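Local coordinates for protein lactose Operon Repressor (Escherichia coli, PDB 1JYE) that represses transcription of the lactose operon, binding operator DNA as a dimer in this truncated form and releasing it when an inducer sugar binds, at residues I123-L128 with L146-S151; I156-F161 with K314-L319; E172-L177 with K327-P332; T240-A245 with A266-V271. The protein carries 1 engineered substitution. All blocks are in the same frame, centred on the assembly; numbering follows the deposited sequence.

Contact 1: residues I123-L128 with L146-S151; sequences IINYPL and LFLDVS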
loop_
_atom_site.group_PDB
_atom_site.type_symbol
_atom_site.label_atom_id
_atom_site.label_comp_id
_atom_site.label_asym_id
_atom_site.label_seq_id
_atom_site.Cartn_x
_atom_site.Cartn_y
_atom_site.Cartn_z
ATOM N N ILE A 123 -4.471 -18.303 8.897
ATOM C CA ILE A 123 -3.543 -17.264 9.325
ATOM C C ILE A 123 -4.437 -16.076 9.678
ATOM O O ILE A 123 -5.197 -15.585 8.840
ATOM C CB ILE A 123 -2.552 -16.869 8.207
ATOM C CG1 ILE A 123 -1.653 -18.064 7.876
ATOM C CG2 ILE A 123 -1.706 -15.689 8.664
ATOM C CD1 ILE A 123 -0.650 -17.809 6.760
ATOM N N ILE A 124 -4.371 -15.641 10.933
ATOM C CA ILE A 124 -5.186 -14.527 11.403
ATOM C C ILE A 124 -4.341 -13.255 11.448
ATOM O O ILE A 124 -3.569 -13.032 12.387
ATOM C CB ILE A 124 -5.753 -14.815 12.816
ATOM C CG1 ILE A 124 -6.410 -16.202 12.851
ATOM C CG2 ILE A 124 -6.772 -13.747 13.194
ATOM C CD1 ILE A 124 -7.594 -16.363 11.915
ATOM N N ASN A 125 -4.494 -12.429 10.418
ATOM C CA ASN A 125 -3.755 -11.176 10.292
ATOM C C ASN A 125 -4.694 -10.025 10.657
ATOM O O ASN A 125 -4.950 -9.131 9.853
ATOM C CB ASN A 125 -3.260 -11.041 8.848
ATOM C CG ASN A 125 -2.347 -9.854 8.651
ATOM O OD1 ASN A 125 -1.434 -9.625 9.442
ATOM N ND2 ASN A 125 -2.580 -9.097 7.580
ATOM N N TYR A 126 -5.187 -10.058 11.893
ATOM C CA TYR A 126 -6.137 -9.069 12.392
ATOM C C TYR A 126 -5.819 -8.802 13.869
ATOM O O TYR A 126 -5.569 -9.735 14.625
ATOM C CB TYR A 126 -7.546 -9.645 12.242
ATOM C CG TYR A 126 -8.661 -8.696 12.594
ATOM C CD1 TYR A 126 -9.072 -7.708 11.701
ATOM C CD2 TYR A 126 -9.305 -8.779 13.827
ATOM C CE1 TYR A 126 -10.098 -6.825 12.028
ATOM C CE2 TYR A 126 -10.330 -7.903 14.166
ATOM C CZ TYR A 126 -10.722 -6.929 13.263
ATOM O OH TYR A 126 -11.735 -6.061 13.599
ATOM N N PRO A 127 -5.834 -7.528 14.299
ATOM C CA PRO A 127 -5.527 -7.193 15.697
ATOM C C PRO A 127 -6.537 -7.711 16.717
ATOM O O PRO A 127 -7.718 -7.379 16.660
ATOM C CB PRO A 127 -5.446 -5.669 15.670
ATOM C CG PRO A 127 -6.474 -5.310 14.644
ATOM C CD PRO A 127 -6.214 -6.320 13.543
ATOM N N LEU A 128 -6.060 -8.519 17.660
ATOM C CA LEU A 128 -6.933 -9.098 18.680
ATOM C C LEU A 128 -6.284 -9.064 20.057
ATOM O O LEU A 128 -5.106 -9.386 20.190
ATOM C CB LEU A 128 -7.247 -10.553 18.323
ATOM C CG LEU A 128 -8.088 -10.792 17.070
ATOM C CD1 LEU A 128 -7.919 -12.226 16.598
ATOM C CD2 LEU A 128 -9.552 -10.481 17.375
ATOM N N LEU A 146 -2.726 -19.556 13.120
ATOM C CA LEU A 146 -1.542 -18.773 13.450
ATOM C C LEU A 146 -1.907 -17.290 13.436
ATOM O O LEU A 146 -2.439 -16.788 12.448
ATOM C CB LEU A 146 -0.445 -19.065 12.425
ATOM C CG LEU A 146 0.923 -18.415 12.606
ATOM C CD1 LEU A 146 1.590 -18.940 13.883
ATOM C CD2 LEU A 146 1.782 -18.736 11.397
ATOM N N PHE A 147 -1.621 -16.594 14.534
ATOM C CA PHE A 147 -1.947 -15.172 14.658
ATOM C C PHE A 147 -0.743 -14.266 14.417
ATOM O O PHE A 147 0.346 -14.519 14.934
ATOM C CB PHE A 147 -2.525 -14.888 16.051
ATOM C CG PHE A 147 -3.819 -15.606 16.333
ATOM C CD1 PHE A 147 -3.837 -16.980 16.567
ATOM C CD2 PHE A 147 -5.019 -14.906 16.364
ATOM C CE1 PHE A 147 -5.039 -17.646 16.833
ATOM C CE2 PHE A 147 -6.228 -15.561 16.626
ATOM C CZ PHE A 147 -6.236 -16.936 16.862
ATOM N N LEU A 148 -0.951 -13.199 13.648
ATOM C CA LEU A 148 0.130 -12.269 13.331
ATOM C C LEU A 148 -0.025 -10.868 13.929
ATOM O O LEU A 148 0.852 -10.019 13.756
ATOM C CB LEU A 148 0.276 -12.151 11.809
ATOM C CG LEU A 148 0.407 -13.463 11.030
ATOM C CD1 LEU A 148 0.620 -13.161 9.542
ATOM C CD2 LEU A 148 1.572 -14.279 11.586
ATOM N N ASP A 149 -1.127 -10.615 14.631
ATOM C CA ASP A 149 -1.348 -9.294 15.223
ATOM C C ASP A 149 -1.960 -9.440 16.608
ATOM O O ASP A 149 -3.144 -9.166 16.818
ATOM C CB ASP A 149 -2.277 -8.462 14.336
ATOM C CG ASP A 149 -2.197 -6.973 14.636
ATOM O OD1 ASP A 149 -1.604 -6.592 15.670
ATOM O OD2 ASP A 149 -2.735 -6.182 13.832
ATOM N N VAL A 150 -1.132 -9.877 17.546
ATOM C CA VAL A 150 -1.549 -10.097 18.925
ATOM C C VAL A 150 -0.377 -9.777 19.844
ATOM O O VAL A 150 0.703 -9.400 19.384
ATOM C CB VAL A 150 -1.926 -11.580 19.155
ATOM C CG1 VAL A 150 -3.181 -11.929 18.388
ATOM C CG2 VAL A 150 -0.771 -12.489 18.710
ATOM N N SER A 151 -0.602 -9.917 21.145
ATOM C CA SER A 151 0.459 -9.709 22.119
ATOM C C SER A 151 1.213 -11.029 22.145
ATOM O O SER A 151 0.623 -12.079 21.901
ATOM C CB SER A 151 -0.127 -9.446 23.506
ATOM O OG SER A 151 0.867 -9.607 24.501
HETATM O O HOH W 1 -3.843 -11.798 14.947
HETATM O O HOH W 2 -3.611 -6.542 11.227
HETATM O O HOH W 3 -3.268 -10.300 22.128
#
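In the beta-alpha-beta unit built from strand 122-125, helix 130-139 and strand 145-147, the two strands run parallel, and Ile124 bonds the neighbouring strand through both its N and its O. Its N donates to Leu146 O at 2.7 Å, nearly straight at 169°, and its O accepts Leu148 N at 2.9 Å. Between these bonds the side chains of Ile124 and Phe147 lie side by side, pointing the same way. Ile124 CG1 sits over one face of the Phe147 ring, 4.0 Å from the centroid and shifted toward the rim, a CH-pi contact. Leu128 CD1 comes in at the ring's edge, in its plane, 3.7 Å from Phe147 CE2. An alanine in place of Phe147 would probably leave Ile124 CG1 and Leu128 CD1 facing a gap and cost Val136 of helix 130-139 an apolar neighbour. On the opposite face, that of Ile123 and Leu146, Ile123 CG2 meets Leu148 CD1 at 3.5 Å. Beyond the paired strands the chains part, and a water bridges them, donating to Ile124 O and Tyr126 O and accepting from Asp149 N. They meet again where Leu128 N donates to Asp149 O at 3.1 Å. Pro127 CB packs on Asp149 OD2 at 3.3 Å; the other carboxylate oxygen, OD1, is hydrogen-bonded to Ser193 OG, and Asn125 ND2 to Thr68 OG1. Such parallel beta-alpha-beta units build the Rossmann-like subdomains of periplasmic-binding-protein folds, where loops at the C-terminal strand ends usually border the ligand cleft, as these probably do.

Contact 2: residues I156-F161 with K314-L319; sequences INSIIF and KGNQLL
Lys314 lays its chain across the side chain of Asn157, bent at chi2 (62°), with Lys314 CD 3.9 Å from Asn157 CG. Next comes Gly315, whose O takes the first bond of the parallel ladder from Ser158 N at 3.0 Å, the donor standing well above the carbonyl plane. Asn316 adds a side-chain bond: its ND2 donates to Ser158 OG at 2.8 Å, and the hydroxyl oxygen lies in the plane of the amide. Gln317 binds through both backbone ends, N to Ser158 O and O to Ile160 N, while its extended side chain lies beside Ile159. Leu318 points the same way as Ile160 and touches it with CD2 at 3.7 Å from Ile160 CG1. Leu319 donates its N to Ile160 O at 2.8 Å; its CG meets Ile159 CG2 at 3.7 Å, and its CB lies 3.7 Å from Phe161 CD1. The face bearing Ile159, Phe161 and Leu319 packs on Leu296 of helix 293-308, and Arg303 of that helix bonds Gln317 OE1. Ser158, Ile160 and Asn316 turn instead to the loop around Val150 and Asp152, and strand 288-290 runs antiparallel along the far side of strand 316-324.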
loop_
_atom_site.group_PDB
_atom_site.type_symbol
_atom_site.label_atom_id
_atom_site.label_comp_id
_atom_site.label_asym_id
_atom_site.label_seq_id
_atom_site.Cartn_x
_atom_site.Cartn_y
_atom_site.Cartn_z
ATOM N N ILE A 156 -1.460 -18.598 22.320
ATOM C CA ILE A 156 -1.891 -19.145 21.039
ATOM C C ILE A 156 -0.659 -19.184 20.143
ATOM O O ILE A 156 0.406 -18.720 20.546
ATOM C CB ILE A 156 -2.997 -18.267 20.383
ATOM C CG1 ILE A 156 -2.605 -16.784 20.409
ATOM C CG2 ILE A 156 -4.309 -18.447 21.133
ATOM C CD1 ILE A 156 -1.479 -16.404 19.485
ATOM N N ASN A 157 -0.788 -19.748 18.946
ATOM C CA ASN A 157 0.344 -19.798 18.023
ATOM C C ASN A 157 0.427 -18.441 17.348
ATOM O O ASN A 157 -0.566 -17.954 16.808
ATOM C CB ASN A 157 0.137 -20.888 16.969
ATOM C CG ASN A 157 0.098 -22.275 17.573
ATOM O OD1 ASN A 157 0.907 -22.606 18.437
ATOM N ND2 ASN A 157 -0.836 -23.098 17.113
ATOM N N SER A 158 1.605 -17.826 17.372
ATOM C CA SER A 158 1.747 -16.508 16.778
ATOM C C SER A 158 3.166 -16.144 16.379
ATOM O O SER A 158 4.134 -16.776 16.793
ATOM C CB SER A 158 1.246 -15.449 17.763
ATOM O OG SER A 158 2.041 -15.456 18.945
ATOM N N ILE A 159 3.261 -15.116 15.545
ATOM C CA ILE A 159 4.538 -14.573 15.114
ATOM C C ILE A 159 4.306 -13.077 15.058
ATOM O O ILE A 159 3.442 -12.610 14.312
ATOM C CB ILE A 159 4.953 -15.022 13.697
ATOM C CG1 ILE A 159 4.946 -16.548 13.595
ATOM C CG2 ILE A 159 6.349 -14.470 13.389
ATOM C CD1 ILE A 159 5.219 -17.066 12.186
ATOM N N ILE A 160 5.040 -12.320 15.866
ATOM C CA ILE A 160 4.893 -10.875 15.837
ATOM C C ILE A 160 6.264 -10.233 15.943
ATOM O O ILE A 160 7.245 -10.895 16.285
ATOM C CB ILE A 160 4.004 -10.337 16.991
ATOM C CG1 ILE A 160 4.714 -10.507 18.335
ATOM C CG2 ILE A 160 2.651 -11.046 16.985
ATOM C CD1 ILE A 160 4.002 -9.805 19.479
ATOM N N PHE A 161 6.331 -8.948 15.623
ATOM C CA PHE A 161 7.583 -8.211 15.709
ATOM C C PHE A 161 7.802 -7.786 17.155
ATOM O O PHE A 161 6.845 -7.612 17.913
ATOM C CB PHE A 161 7.528 -6.982 14.808
ATOM C CG PHE A 161 7.578 -7.308 13.349
ATOM C CD1 PHE A 161 8.742 -7.813 12.782
ATOM C CD2 PHE A 161 6.457 -7.132 12.545
ATOM C CE1 PHE A 161 8.794 -8.141 11.423
ATOM C CE2 PHE A 161 6.497 -7.455 11.187
ATOM C CZ PHE A 161 7.671 -7.961 10.628
ATOM N N LYS A 314 4.230 -24.747 19.220
ATOM C CA LYS A 314 2.967 -24.363 19.820
ATOM C C LYS A 314 3.250 -23.183 20.735
ATOM O O LYS A 314 3.422 -23.350 21.943
ATOM C CB LYS A 314 2.386 -25.525 20.625
ATOM C CG LYS A 314 0.876 -25.621 20.547
ATOM C CD LYS A 314 0.429 -25.866 19.114
ATOM C CE LYS A 314 -1.081 -25.913 19.002
ATOM N NZ LYS A 314 -1.502 -26.147 17.597
ATOM N N GLY A 315 3.312 -21.991 20.151
ATOM C CA GLY A 315 3.583 -20.803 20.935
ATOM C C GLY A 315 3.900 -19.596 20.075
ATOM O O GLY A 315 3.576 -19.560 18.888
ATOM N N ASN A 316 4.542 -18.607 20.683
ATOM C CA ASN A 316 4.895 -17.381 19.985
ATOM C C ASN A 316 6.354 -17.264 19.578
ATOM O O ASN A 316 7.253 -17.749 20.267
ATOM C CB ASN A 316 4.536 -16.169 20.848
ATOM C CG ASN A 316 5.181 -14.884 20.347
ATOM O OD1 ASN A 316 6.307 -14.547 20.723
ATOM N ND2 ASN A 316 4.474 -14.171 19.480
ATOM N N GLN A 317 6.568 -16.621 18.433
ATOM C CA GLN A 317 7.902 -16.339 17.930
ATOM C C GLN A 317 7.944 -14.826 17.798
ATOM O O GLN A 317 6.976 -14.208 17.341
ATOM C CB GLN A 317 8.158 -16.957 16.545
ATOM C CG GLN A 317 9.381 -16.322 15.859
ATOM C CD GLN A 317 9.763 -16.964 14.533
ATOM O OE1 GLN A 317 8.915 -17.489 13.814
ATOM N NE2 GLN A 317 11.048 -16.899 14.195
ATOM N N LEU A 318 9.054 -14.233 18.223
ATOM C CA LEU A 318 9.246 -12.796 18.122
ATOM C C LEU A 318 10.264 -12.541 17.021
ATOM O O LEU A 318 11.348 -13.126 17.028
ATOM C CB LEU A 318 9.793 -12.233 19.433
ATOM C CG LEU A 318 8.819 -12.086 20.597
ATOM C CD1 LEU A 318 9.593 -11.719 21.864
ATOM C CD2 LEU A 318 7.806 -11.005 20.264
ATOM N N LEU A 319 9.911 -11.682 16.071
ATOM C CA LEU A 319 10.821 -11.340 14.984
ATOM C C LEU A 319 11.523 -10.044 15.343
ATOM O O LEU A 319 10.923 -9.136 15.917
ATOM C CB LEU A 319 10.061 -11.158 13.671
ATOM C CG LEU A 319 9.399 -12.398 13.075
ATOM C CD1 LEU A 319 8.681 -12.012 11.786
ATOM C CD2 LEU A 319 10.449 -13.464 12.800
#

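Contact 3: residues E172-L177 with K327-P332; sequences EHLVAL and KTTLAP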
loop_
_atom_site.group_PDB
_atom_site.type_symbol
_atom_site.label_atom_id
_atom_site.label_comp_id
_atom_site.label_asym_id
_atom_site.label_seq_id
_atom_site.Cartn_x
_atom_site.Cartn_y
_atom_site.Cartn_z
ATOM N N GLU A 172 15.567 5.437 22.709
ATOM C CA GLU A 172 16.997 5.567 22.963
ATOM C C GLU A 172 17.722 6.396 21.912
ATOM O O GLU A 172 18.690 7.090 22.223
ATOM C CB GLU A 172 17.636 4.182 23.111
ATOM C CG GLU A 172 17.215 3.509 24.416
ATOM C CD GLU A 172 17.915 2.195 24.691
ATOM O OE1 GLU A 172 17.726 1.667 25.807
ATOM O OE2 GLU A 172 18.641 1.686 23.812
ATOM N N HIS A 173 17.248 6.337 20.672
ATOM C CA HIS A 173 17.856 7.113 19.596
ATOM C C HIS A 173 17.690 8.607 19.890
ATOM O O HIS A 173 18.652 9.375 19.821
ATOM C CB HIS A 173 17.194 6.760 18.258
ATOM C CG HIS A 173 17.732 7.531 17.091
ATOM N ND1 HIS A 173 19.069 7.541 16.759
ATOM C CD2 HIS A 173 17.108 8.304 16.170
ATOM C CE1 HIS A 173 19.246 8.286 15.681
ATOM N NE2 HIS A 173 18.072 8.760 15.304
ATOM N N LEU A 174 16.468 9.012 20.228
ATOM C CA LEU A 174 16.174 10.408 20.533
ATOM C C LEU A 174 16.881 10.867 21.804
ATOM O O LEU A 174 17.408 11.978 21.863
ATOM C CB LEU A 174 14.663 10.614 20.674
ATOM C CG LEU A 174 13.880 10.406 19.371
ATOM C CD1 LEU A 174 12.397 10.579 19.617
ATOM C CD2 LEU A 174 14.370 11.405 18.322
ATOM N N VAL A 175 16.895 10.009 22.819
ATOM C CA VAL A 175 17.555 10.356 24.078
ATOM C C VAL A 175 19.055 10.545 23.863
ATOM O O VAL A 175 19.651 11.501 24.378
ATOM C CB VAL A 175 17.325 9.265 25.146
ATOM C CG1 VAL A 175 18.178 9.550 26.384
ATOM C CG2 VAL A 175 15.853 9.231 25.531
ATOM N N ALA A 176 19.656 9.641 23.094
ATOM C CA ALA A 176 21.084 9.696 22.808
ATOM C C ALA A 176 21.453 10.976 22.064
ATOM O O ALA A 176 22.563 11.487 22.216
ATOM C CB ALA A 176 21.503 8.477 21.995
ATOM N N LEU A 177 20.525 11.485 21.257
ATOM C CA LEU A 177 20.759 12.713 20.506
ATOM C C LEU A 177 20.612 13.946 21.393
ATOM O O LEU A 177 20.985 15.050 20.993
ATOM C CB LEU A 177 19.795 12.809 19.319
ATOM C CG LEU A 177 20.094 11.887 18.134
ATOM C CD1 LEU A 177 18.948 11.950 17.135
ATOM C CD2 LEU A 177 21.409 12.298 17.477
ATOM N N LYS A 327 17.403 11.067 7.625
ATOM C CA LYS A 327 17.600 12.509 7.767
ATOM C C LYS A 327 16.638 13.299 8.645
ATOM O O LYS A 327 16.705 14.528 8.668
ATOM C CB LYS A 327 17.598 13.149 6.373
ATOM C CG LYS A 327 18.608 12.555 5.400
ATOM C CD LYS A 327 20.029 12.858 5.832
ATOM C CE LYS A 327 21.034 12.356 4.807
ATOM N NZ LYS A 327 22.427 12.694 5.208
ATOM N N THR A 328 15.759 12.622 9.374
ATOM C CA THR A 328 14.785 13.336 10.192
ATOM C C THR A 328 15.094 13.409 11.682
ATOM O O THR A 328 14.262 13.875 12.460
ATOM C CB THR A 328 13.390 12.724 10.026
ATOM O OG1 THR A 328 13.440 11.337 10.376
ATOM C CG2 THR A 328 12.918 12.861 8.572
ATOM N N THR A 329 16.279 12.955 12.075
ATOM C CA THR A 329 16.670 12.986 13.482
ATOM C C THR A 329 18.048 13.605 13.692
ATOM O O THR A 329 19.057 13.126 13.163
ATOM C CB THR A 329 16.660 11.571 14.105
ATOM O OG1 THR A 329 17.376 10.661 13.260
ATOM C CG2 THR A 329 15.235 11.082 14.291
ATOM N N LEU A 330 18.070 14.682 14.469
ATOM C CA LEU A 330 19.293 15.407 14.789
ATOM C C LEU A 330 19.213 15.855 16.242
ATOM O O LEU A 330 18.153 15.768 16.865
ATOM C CB LEU A 330 19.428 16.643 13.894
ATOM C CG LEU A 330 19.659 16.421 12.398
ATOM C CD1 LEU A 330 19.499 17.737 11.652
ATOM C CD2 LEU A 330 21.046 15.843 12.179
ATOM N N ALA A 331 20.330 16.326 16.783
ATOM C CA ALA A 331 20.346 16.808 18.159
ATOM C C ALA A 331 19.365 17.976 18.223
ATOM O O ALA A 331 19.158 18.671 17.226
ATOM C CB ALA A 331 21.745 17.270 18.537
ATOM N N PRO A 332 18.744 18.210 19.389
ATOM C CA PRO A 332 17.788 19.316 19.506
ATOM C C PRO A 332 18.395 20.698 19.280
ATOM O O PRO A 332 19.636 20.823 19.356
ATOM C CB PRO A 332 17.236 19.147 20.919
ATOM C CG PRO A 332 18.378 18.522 21.655
ATOM C CD PRO A 332 18.880 17.496 20.669
#
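Leu177 and Thr329 bury the most surface here, with His173 joining them through a hydrogen bond. His173 NE2 and Thr329 OG1 lie 2.9 Å apart, the hydroxyl at the edge of the imidazole and in its plane, and either may be the donor. Thr329 OG1 sits between the backbone N and the carbonyl carbon (chi1 49°), which leaves it facing the ring, and it also bonds Thr287 OG1, so the hydroxyl is held by two partners. Leu177 closes the group from above: its CD1 lies over one face of the His173 ring, offset toward the rim, and meets Thr329 CB at 3.8 Å. The methyl Thr329 CG2 also reaches Leu174 CD2, more loosely, at 4.1 Å. An alanine in place of His173 would probably leave Thr329 OG1 with one partner fewer and take away the flat surface on which Leu177 CD1 rests. At the last turn of the helix the carbonyl Leu177 O accepts a CH contact from Ala331 CA at 3.4 Å and touches Pro332 CD at 3.2 Å. The contact thus ties the end of helix 163-177 to the chain that follows strand 316-324. Leu174 also lies on strands 241-244 and 269-271, Thr329 packs on the latter, and Thr328 OG1 bonds Val270 O, so helix and tail both rest against that sheet.

Contact 4: residues T240-A245 with A266-V271; sequences TAMLVA and ADISVV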
loop_
_atom_site.group_PDB
_atom_site.type_symbol
_atom_site.label_atom_id
_atom_site.label_comp_id
_atom_site.label_asym_id
_atom_site.label_seq_id
_atom_site.Cartn_x
_atom_site.Cartn_y
_atom_site.Cartn_z
ATOM N N THR A 240 10.829 18.898 20.585
ATOM C CA THR A 240 12.017 18.942 19.749
ATOM C C THR A 240 12.063 17.637 18.958
ATOM O O THR A 240 12.801 17.513 17.987
ATOM C CB THR A 240 13.318 19.103 20.573
ATOM O OG1 THR A 240 13.429 18.044 21.530
ATOM C CG2 THR A 240 13.327 20.450 21.290
ATOM N N ALA A 241 11.252 16.666 19.374
ATOM C CA ALA A 241 11.205 15.379 18.688
ATOM C C ALA A 241 9.856 14.692 18.857
ATOM O O ALA A 241 9.156 14.895 19.850
ATOM C CB ALA A 241 12.320 14.468 19.200
ATOM N N MET A 242 9.502 13.873 17.872
ATOM C CA MET A 242 8.245 13.140 17.894
ATOM C C MET A 242 8.456 11.672 17.551
ATOM O O MET A 242 9.207 11.343 16.634
ATOM C CB MET A 242 7.260 13.723 16.870
ATOM C CG MET A 242 6.791 15.143 17.132
ATOM S SD MET A 242 5.660 15.688 15.824
ATOM C CE MET A 242 4.172 14.809 16.255
ATOM N N LEU A 243 7.805 10.792 18.308
ATOM C CA LEU A 243 7.840 9.360 18.032
ATOM C C LEU A 243 6.468 9.124 17.403
ATOM O O LEU A 243 5.443 9.385 18.032
ATOM C CB LEU A 243 7.984 8.558 19.332
ATOM C CG LEU A 243 9.405 8.539 19.896
ATOM C CD1 LEU A 243 9.379 8.120 21.366
ATOM C CD2 LEU A 243 10.268 7.595 19.072
ATOM N N VAL A 244 6.446 8.660 16.156
ATOM C CA VAL A 244 5.185 8.435 15.448
ATOM C C VAL A 244 4.964 6.945 15.175
ATOM O O VAL A 244 5.897 6.227 14.815
ATOM C CB VAL A 244 5.169 9.247 14.131
ATOM C CG1 VAL A 244 3.812 9.132 13.460
ATOM C CG2 VAL A 244 5.491 10.708 14.435
ATOM N N ALA A 245 3.718 6.499 15.341
ATOM C CA ALA A 245 3.356 5.089 15.219
ATOM C C ALA A 245 3.584 4.380 13.887
ATOM O O ALA A 245 3.653 3.155 13.854
ATOM C CB ALA A 245 1.912 4.887 15.687
ATOM N N ALA A 266 16.103 19.543 11.968
ATOM C CA ALA A 266 16.758 20.656 12.648
ATOM C C ALA A 266 15.926 21.272 13.773
ATOM O O ALA A 266 16.458 21.606 14.830
ATOM C CB ALA A 266 17.134 21.730 11.632
ATOM N N ASP A 267 14.626 21.433 13.545
ATOM C CA ASP A 267 13.747 22.016 14.554
ATOM C C ASP A 267 12.979 20.943 15.313
ATOM O O ASP A 267 12.943 20.948 16.542
ATOM C CB ASP A 267 12.777 23.002 13.898
ATOM C CG ASP A 267 13.476 24.254 13.390
ATOM O OD1 ASP A 267 12.998 24.848 12.403
ATOM O OD2 ASP A 267 14.502 24.648 13.988
ATOM N N ILE A 268 12.356 20.026 14.581
ATOM C CA ILE A 268 11.615 18.942 15.213
ATOM C C ILE A 268 11.986 17.621 14.555
ATOM O O ILE A 268 11.707 17.406 13.373
ATOM C CB ILE A 268 10.090 19.139 15.098
ATOM C CG1 ILE A 268 9.675 20.439 15.793
ATOM C CG2 ILE A 268 9.367 17.949 15.733
ATOM C CD1 ILE A 268 8.183 20.688 15.795
ATOM N N SER A 269 12.631 16.747 15.320
ATOM C CA SER A 269 13.030 15.441 14.808
ATOM C C SER A 269 11.824 14.517 14.783
ATOM O O SER A 269 10.902 14.653 15.591
ATOM C CB SER A 269 14.132 14.831 15.678
ATOM O OG SER A 269 15.361 15.512 15.498
ATOM N N VAL A 270 11.836 13.570 13.853
ATOM C CA VAL A 270 10.727 12.641 13.718
ATOM C C VAL A 270 11.212 11.222 13.488
ATOM O O VAL A 270 12.123 10.988 12.690
ATOM C CB VAL A 270 9.813 13.042 12.523
ATOM C CG1 VAL A 270 8.678 12.046 12.371
ATOM C CG2 VAL A 270 9.265 14.446 12.732
ATOM N N VAL A 271 10.610 10.277 14.206
ATOM C CA VAL A 271 10.940 8.869 14.039
ATOM C C VAL A 271 9.642 8.166 13.657
ATOM O O VAL A 271 8.624 8.315 14.335
ATOM C CB VAL A 271 11.485 8.239 15.341
ATOM C CG1 VAL A 271 11.801 6.773 15.110
ATOM C CG2 VAL A 271 12.729 8.979 15.793
#
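Strands 241-244 and 269-271 run parallel, their axes 4.6 Å apart and 15° askew, pairing Ala241 with Ser269, Met242 with Val270 and Leu243 with Val271. Four backbone bonds zip them together: Ser269 N to Thr240 O at 2.8 Å, then Met242 N to Ser269 O, Val271 N to Met242 O and Val244 N to Val271 O. The last two donors stand nearly in line with their carbonyls. On one face Leu243 and Val271 lie side by side, pointing the same way, with Leu243 CD2 4.0 Å from Val271 CB, while the small Ala241 sits beside Ser269. On the other, Met242 CG reaches Ile268 CG2 at 4.1 Å; the methionine then bends at chi3 (75°), carrying CE off its chain's straight course. Val244 CG2 meets Val270 CG1 at 4.0 Å, the two side chains crossing at a slant. The polar groups look to other partners: Thr240 OG1 to His179 ND1 and Gln181 O, Ser269 OG to Leu330 N, and Asp267 OD2 to Arg263 in a salt bridge. Helix 163-177 covers the face of Ala241, Leu243 and Val271 through Leu174. Helix 222-234 meets Met242 and Ile268, and helix 247-259, the crossover of this beta-alpha-beta unit, lies against Val244, Ile268 and Val270. Strand 182-186 pairs with the other flank of strand 241-244, placing strand 269-271 at the edge of this chain's sheet.

Contacts 1 and 4 are the buried ones, each joining the two strands of a beta-alpha-beta unit, in two separate sheets of parallel strands on opposite sides of the chain's centre, about 29 Å apart between centres. Contacts 2 and 3 are partly exposed. Contact 2 is also a parallel ladder, but segment 314-319 brings the more exposed side chains, Lys314, Asn316, Gln317 and Leu318, beside the buried 156-161; it abuts contact 1 through Phe147, whose N and O probably bond Asn157 O and Ile159 N. Contact 3 has no strand pairing and relies on one histidine-threonine bond and leucine packing; it sits about 8 Å from contact 4 between centres. Contact 4 is nested within the chain loops closed by contacts 2 and 3.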